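Local coordinates for ankyrin repeat domain protein (Legionella pneumophila subsp. pneumophila, PDB 6MCA) that acts as a Legionella effector, known as AnkH, that interacts with LARP7, a component of the host 7SK snRNP complex, at residues F153-L158 with D389-E394; Q166-I171 with F178-Y183. All blocks are in the same frame, centred on the assembly; numbering follows the deposited sequence.

Overall arrangement
Helix 147-162 supplies one side of contact 1 and packs against the beta hairpin of contact 2, which follows it in the chain. Contact 1 sets residues 153-158 of this helix against residues 389-394 of the long helix 373-399, 231 residues away; contact 2 pairs strands 168-172 and 178-182, and falls between the two halves of contact 1 in sequence. Their centres are about 14 Å apart and they touch: Phe-153 CD1 packs 3.5 Å from Leu-181 CD1, and Lys-157 NZ probably donates a hydrogen bond to Asp-182 O. Helix 147-162 thus packs against both the hairpin and helix 373-399, linking sequence near the predicted ankyrin repeat to the C-terminal helical region.

Contact 1. Residues F153-L158 with D389-E394; sequences FINAKL and DRALDE
The guanidinium of Arg-390 carries Leu-158 on one face and acidic partners at its nitrogens. Arg-390 NH1 reaches Glu-394 OE2, one helical turn on, in a salt bridge whose hydrogen bond is weak, at 3.4 Å; the carboxylate oxygen lies in the guanidinium plane, at its edge. NH2 makes a second salt bridge, to Asp-387, just before the segment on the same helix 373-399. Held between these carboxylates, the flat group offers a face to helix 147-162, where the CD2 methyl of Leu-158 sits 3.6 Å from Arg-390 NH2 and 3.8 Å from Arg-390 CZ. The two side chains cross at about a right angle. Arg-390 arrives there because its chain bends at chi2 (-97°) and again at chi3, folding the guanidinium over to the neighbouring helix. The same Leu-158 CD2 also packs on Ala-391 CB at 4.3 Å. Ala-391 is where the backbones come nearest, its CA lying 6.5 Å from the CA of Asn-155. The end of Asn-155 lies beside the Ala-391 carbonyl and the Glu-394 carboxylate. Its amide plane is turned 53° from that carboxylate, and the two side chains slide past each other in opposite directions. The N-to-C directions of the two short segments are 136° apart, nearer antiparallel than parallel, with their axes 10.0 Å apart, and the contact buries a modest 207 Å². A methyl resting on a guanidinium face leaves the edge nitrogens available to the acids, so the apolar packing between helices and the ionic bonding within helix 373-399 can share one arginine.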
# COMPACT_ATOMS: atom_id res chain seq x y z
N PHE A 153 0.58 -11.72 -2.28
CA PHE A 153 -0.19 -10.63 -1.68
C PHE A 153 0.10 -9.31 -2.38
O PHE A 153 -0.83 -8.57 -2.76
CB PHE A 153 0.11 -10.52 -0.19
CG PHE A 153 -0.57 -9.37 0.49
CD1 PHE A 153 -1.85 -9.51 1.01
CD2 PHE A 153 0.06 -8.14 0.61
CE1 PHE A 153 -2.49 -8.45 1.62
CE2 PHE A 153 -0.57 -7.07 1.22
CZ PHE A 153 -1.85 -7.23 1.73
N ILE A 154 1.38 -8.99 -2.57
CA ILE A 154 1.75 -7.73 -3.20
C ILE A 154 1.18 -7.65 -4.61
O ILE A 154 0.59 -6.64 -5.01
CB ILE A 154 3.28 -7.57 -3.22
CG1 ILE A 154 3.82 -7.45 -1.79
CG2 ILE A 154 3.69 -6.36 -4.05
CD1 ILE A 154 5.33 -7.60 -1.69
N ASN A 155 1.32 -8.73 -5.38
CA ASN A 155 0.86 -8.72 -6.77
C ASN A 155 -0.66 -8.61 -6.84
O ASN A 155 -1.19 -7.87 -7.68
CB ASN A 155 1.34 -9.98 -7.49
CG ASN A 155 0.73 -10.13 -8.87
OD1 ASN A 155 1.19 -9.53 -9.84
ND2 ASN A 155 -0.31 -10.95 -8.96
N ALA A 156 -1.38 -9.33 -5.98
CA ALA A 156 -2.84 -9.28 -6.00
C ALA A 156 -3.34 -7.89 -5.62
O ALA A 156 -4.26 -7.37 -6.26
CB ALA A 156 -3.42 -10.34 -5.07
N LYS A 157 -2.75 -7.28 -4.59
CA LYS A 157 -3.16 -5.93 -4.21
C LYS A 157 -2.86 -4.94 -5.33
O LYS A 157 -3.71 -4.09 -5.66
CB LYS A 157 -2.46 -5.52 -2.92
CG LYS A 157 -2.94 -6.25 -1.68
CD LYS A 157 -4.39 -5.91 -1.37
CE LYS A 157 -4.56 -4.43 -1.06
NZ LYS A 157 -6.00 -4.05 -0.97
N LEU A 158 -1.67 -5.03 -5.92
CA LEU A 158 -1.30 -4.10 -6.99
C LEU A 158 -2.22 -4.26 -8.20
O LEU A 158 -2.59 -3.26 -8.83
CB LEU A 158 0.16 -4.32 -7.39
CG LEU A 158 0.73 -3.36 -8.43
CD1 LEU A 158 0.65 -1.93 -7.94
CD2 LEU A 158 2.17 -3.74 -8.77
N ASP A 389 0.75 -3.51 -17.13
CA ASP A 389 1.30 -4.61 -17.92
C ASP A 389 2.36 -5.39 -17.15
O ASP A 389 2.46 -6.61 -17.31
CB ASP A 389 1.86 -4.08 -19.23
CG ASP A 389 0.77 -3.59 -20.17
OD1 ASP A 389 -0.31 -4.22 -20.21
OD2 ASP A 389 0.99 -2.57 -20.87
N ARG A 390 3.13 -4.72 -16.29
CA ARG A 390 4.14 -5.41 -15.49
C ARG A 390 3.50 -6.38 -14.51
O ARG A 390 3.96 -7.52 -14.37
CB ARG A 390 5.01 -4.39 -14.75
CG ARG A 390 6.19 -4.99 -13.99
CD ARG A 390 5.87 -5.19 -12.51
NE ARG A 390 5.63 -3.93 -11.81
CZ ARG A 390 5.61 -3.80 -10.49
NH1 ARG A 390 5.82 -4.86 -9.71
NH2 ARG A 390 5.39 -2.62 -9.93
N ALA A 391 2.45 -5.95 -13.82
CA ALA A 391 1.77 -6.84 -12.89
C ALA A 391 1.13 -8.02 -13.62
O ALA A 391 1.19 -9.17 -13.16
CB ALA A 391 0.72 -6.06 -12.09
N LEU A 392 0.51 -7.75 -14.78
CA LEU A 392 -0.07 -8.83 -15.56
C LEU A 392 0.99 -9.84 -15.99
O LEU A 392 0.78 -11.06 -15.92
CB LEU A 392 -0.80 -8.26 -16.78
CG LEU A 392 -1.49 -9.26 -17.71
CD1 LEU A 392 -2.45 -10.14 -16.92
CD2 LEU A 392 -2.22 -8.53 -18.82
N ASP A 393 2.16 -9.35 -16.43
CA ASP A 393 3.24 -10.24 -16.84
C ASP A 393 3.77 -11.04 -15.66
O ASP A 393 4.12 -12.21 -15.82
CB ASP A 393 4.37 -9.43 -17.49
CG ASP A 393 3.96 -8.83 -18.82
OD1 ASP A 393 2.91 -9.23 -19.36
OD2 ASP A 393 4.70 -7.96 -19.33
N GLU A 394 3.85 -10.42 -14.48
CA GLU A 394 4.26 -11.15 -13.29
C GLU A 394 3.32 -12.31 -13.02
O GLU A 394 3.76 -13.44 -12.75
CB GLU A 394 4.30 -10.21 -12.08
CG GLU A 394 5.62 -9.49 -11.88
CD GLU A 394 5.61 -8.60 -10.66
OE1 GLU A 394 4.52 -8.39 -10.07
OE2 GLU A 394 6.69 -8.10 -10.27

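Contact 2. Residues Q166-I171 with F178-Y183; sequences QGDVDI and FIELDY
Val-169 and Leu-181 form a hydrogen-bonded pair of the antiparallel beta hairpin built by strands 168-172 and 178-182. Leu-181 N donates to Val-169 O at 2.8 Å, while Val-169 N donates to Leu-181 O. Ile-171 and Ile-179 repeat this reciprocal pairing, with Ile-179 N to Ile-171 O at 2.9 Å. Beyond the strand end, Tyr-183 N still reaches Gly-167 O at 3.0 Å, which extends the pairing past Asp-168 and Asp-182 at the open end of the hairpin, away from its turn. On one face the acids gather: Asp-168 OD2 lies 3.2 Å from Glu-180 OE1, and Asp-168 OD1 also approaches Asp-182 OD1. Two acceptors face each other in each pair, and the crowding of negative charge may favour protonation of one acid, though solvent at this exposed face could screen it. Asp-182 OD1 has a stabilising partner in the backbone N of Glu-184. Val-169, Ile-171, Ile-179 and Leu-181 line the other face. Ile-171 and Ile-179 each set CG1 between the backbone N and the carbonyl carbon (chi1 66° and 67°), which brings the two CG1 atoms to 3.7 Å, while Ile-171 CD1 packs on Leu-181 CD1. Phe-149, on helix 147-162, meets both isoleucines, and Leu-181 packs on Lys-157 of the same helix. Helix 404-421 closes over Val-169 and Tyr-183 through Ile-413. Val-169 crosses the phenol end of Tyr-183, with its CG1 methyl 3.5 Å from Tyr-183 CZ, and the carbonyl O of Gln-166 approaches the same ring at its edge, near its plane, 3.9 Å from Tyr-183 CD2.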
# COMPACT_ATOMS: atom_id res chain seq x y z
N GLN A 166 -13.18 -4.91 -8.35
CA GLN A 166 -14.11 -4.90 -7.24
C GLN A 166 -14.26 -6.31 -6.67
O GLN A 166 -14.09 -7.30 -7.39
CB GLN A 166 -15.49 -4.37 -7.67
CG GLN A 166 -15.47 -2.92 -8.15
CD GLN A 166 -16.87 -2.35 -8.30
OE1 GLN A 166 -17.86 -3.08 -8.27
NE2 GLN A 166 -16.95 -1.03 -8.46
N GLY A 167 -14.58 -6.38 -5.39
CA GLY A 167 -14.80 -7.66 -4.74
C GLY A 167 -13.55 -8.21 -4.08
O GLY A 167 -12.58 -7.50 -3.81
N ASP A 168 -13.58 -9.51 -3.83
CA ASP A 168 -12.51 -10.22 -3.16
C ASP A 168 -11.84 -11.20 -4.12
O ASP A 168 -12.30 -11.44 -5.24
CB ASP A 168 -13.03 -10.97 -1.93
CG ASP A 168 -13.72 -10.06 -0.94
OD1 ASP A 168 -13.18 -8.98 -0.65
OD2 ASP A 168 -14.80 -10.43 -0.45
N VAL A 169 -10.72 -11.76 -3.66
CA VAL A 169 -10.07 -12.88 -4.33
C VAL A 169 -9.27 -13.65 -3.29
O VAL A 169 -8.77 -13.08 -2.32
CB VAL A 169 -9.17 -12.42 -5.51
CG1 VAL A 169 -7.83 -11.89 -5.01
CG2 VAL A 169 -8.97 -13.55 -6.50
N ASP A 170 -9.17 -14.96 -3.49
CA ASP A 170 -8.49 -15.82 -2.52
C ASP A 170 -7.07 -16.09 -2.98
O ASP A 170 -6.85 -16.54 -4.11
CB ASP A 170 -9.25 -17.13 -2.32
CG ASP A 170 -10.44 -16.96 -1.39
OD1 ASP A 170 -11.13 -15.92 -1.47
OD2 ASP A 170 -10.68 -17.87 -0.56
N ILE A 171 -6.11 -15.82 -2.10
CA ILE A 171 -4.71 -16.13 -2.34
C ILE A 171 -4.31 -17.26 -1.40
O ILE A 171 -5.06 -17.67 -0.52
CB ILE A 171 -3.80 -14.90 -2.19
CG1 ILE A 171 -3.78 -14.42 -0.74
CG2 ILE A 171 -4.24 -13.79 -3.13
CD1 ILE A 171 -2.70 -13.40 -0.45
N PHE A 178 -6.29 -21.19 1.50
CA PHE A 178 -6.78 -19.97 0.87
C PHE A 178 -7.24 -18.97 1.92
O PHE A 178 -7.95 -19.32 2.86
CB PHE A 178 -7.92 -20.29 -0.09
CG PHE A 178 -7.49 -21.04 -1.32
CD1 PHE A 178 -6.87 -20.38 -2.37
CD2 PHE A 178 -7.72 -22.40 -1.44
CE1 PHE A 178 -6.48 -21.07 -3.51
CE2 PHE A 178 -7.33 -23.09 -2.57
CZ PHE A 178 -6.71 -22.43 -3.60
N ILE A 179 -6.82 -17.72 1.75
CA ILE A 179 -7.29 -16.60 2.56
C ILE A 179 -7.85 -15.54 1.63
O ILE A 179 -7.41 -15.39 0.48
CB ILE A 179 -6.19 -16.02 3.46
CG1 ILE A 179 -5.10 -15.34 2.62
CG2 ILE A 179 -5.59 -17.10 4.35
CD1 ILE A 179 -4.15 -14.49 3.42
N GLU A 180 -8.82 -14.79 2.14
CA GLU A 180 -9.47 -13.75 1.35
C GLU A 180 -8.63 -12.48 1.33
O GLU A 180 -7.95 -12.14 2.30
CB GLU A 180 -10.86 -13.45 1.90
CG GLU A 180 -11.96 -14.35 1.35
CD GLU A 180 -13.26 -13.61 1.14
OE1 GLU A 180 -13.37 -12.44 1.56
OE2 GLU A 180 -14.19 -14.20 0.54
N LEU A 181 -8.69 -11.78 0.20
CA LEU A 181 -7.99 -10.52 -0.01
C LEU A 181 -8.96 -9.56 -0.67
O LEU A 181 -9.59 -9.91 -1.67
CB LEU A 181 -6.74 -10.72 -0.88
CG LEU A 181 -5.93 -9.50 -1.32
CD1 LEU A 181 -4.45 -9.83 -1.32
CD2 LEU A 181 -6.36 -9.01 -2.70
N ASP A 182 -9.07 -8.36 -0.10
CA ASP A 182 -10.02 -7.36 -0.57
C ASP A 182 -9.34 -6.50 -1.63
O ASP A 182 -8.39 -5.77 -1.34
CB ASP A 182 -10.51 -6.51 0.60
CG ASP A 182 -11.60 -5.53 0.20
OD1 ASP A 182 -12.13 -5.65 -0.93
OD2 ASP A 182 -11.92 -4.64 1.01
N TYR A 183 -9.83 -6.59 -2.87
CA TYR A 183 -9.30 -5.76 -3.95
C TYR A 183 -9.44 -4.28 -3.65
O TYR A 183 -8.60 -3.47 -4.07
CB TYR A 183 -10.02 -6.08 -5.26
CG TYR A 183 -9.50 -7.29 -6.01
CD1 TYR A 183 -8.15 -7.61 -6.01
CD2 TYR A 183 -10.36 -8.11 -6.73
CE1 TYR A 183 -7.67 -8.71 -6.70
CE2 TYR A 183 -9.90 -9.21 -7.42
CZ TYR A 183 -8.56 -9.51 -7.40
OH TYR A 183 -8.09 -10.61 -8.09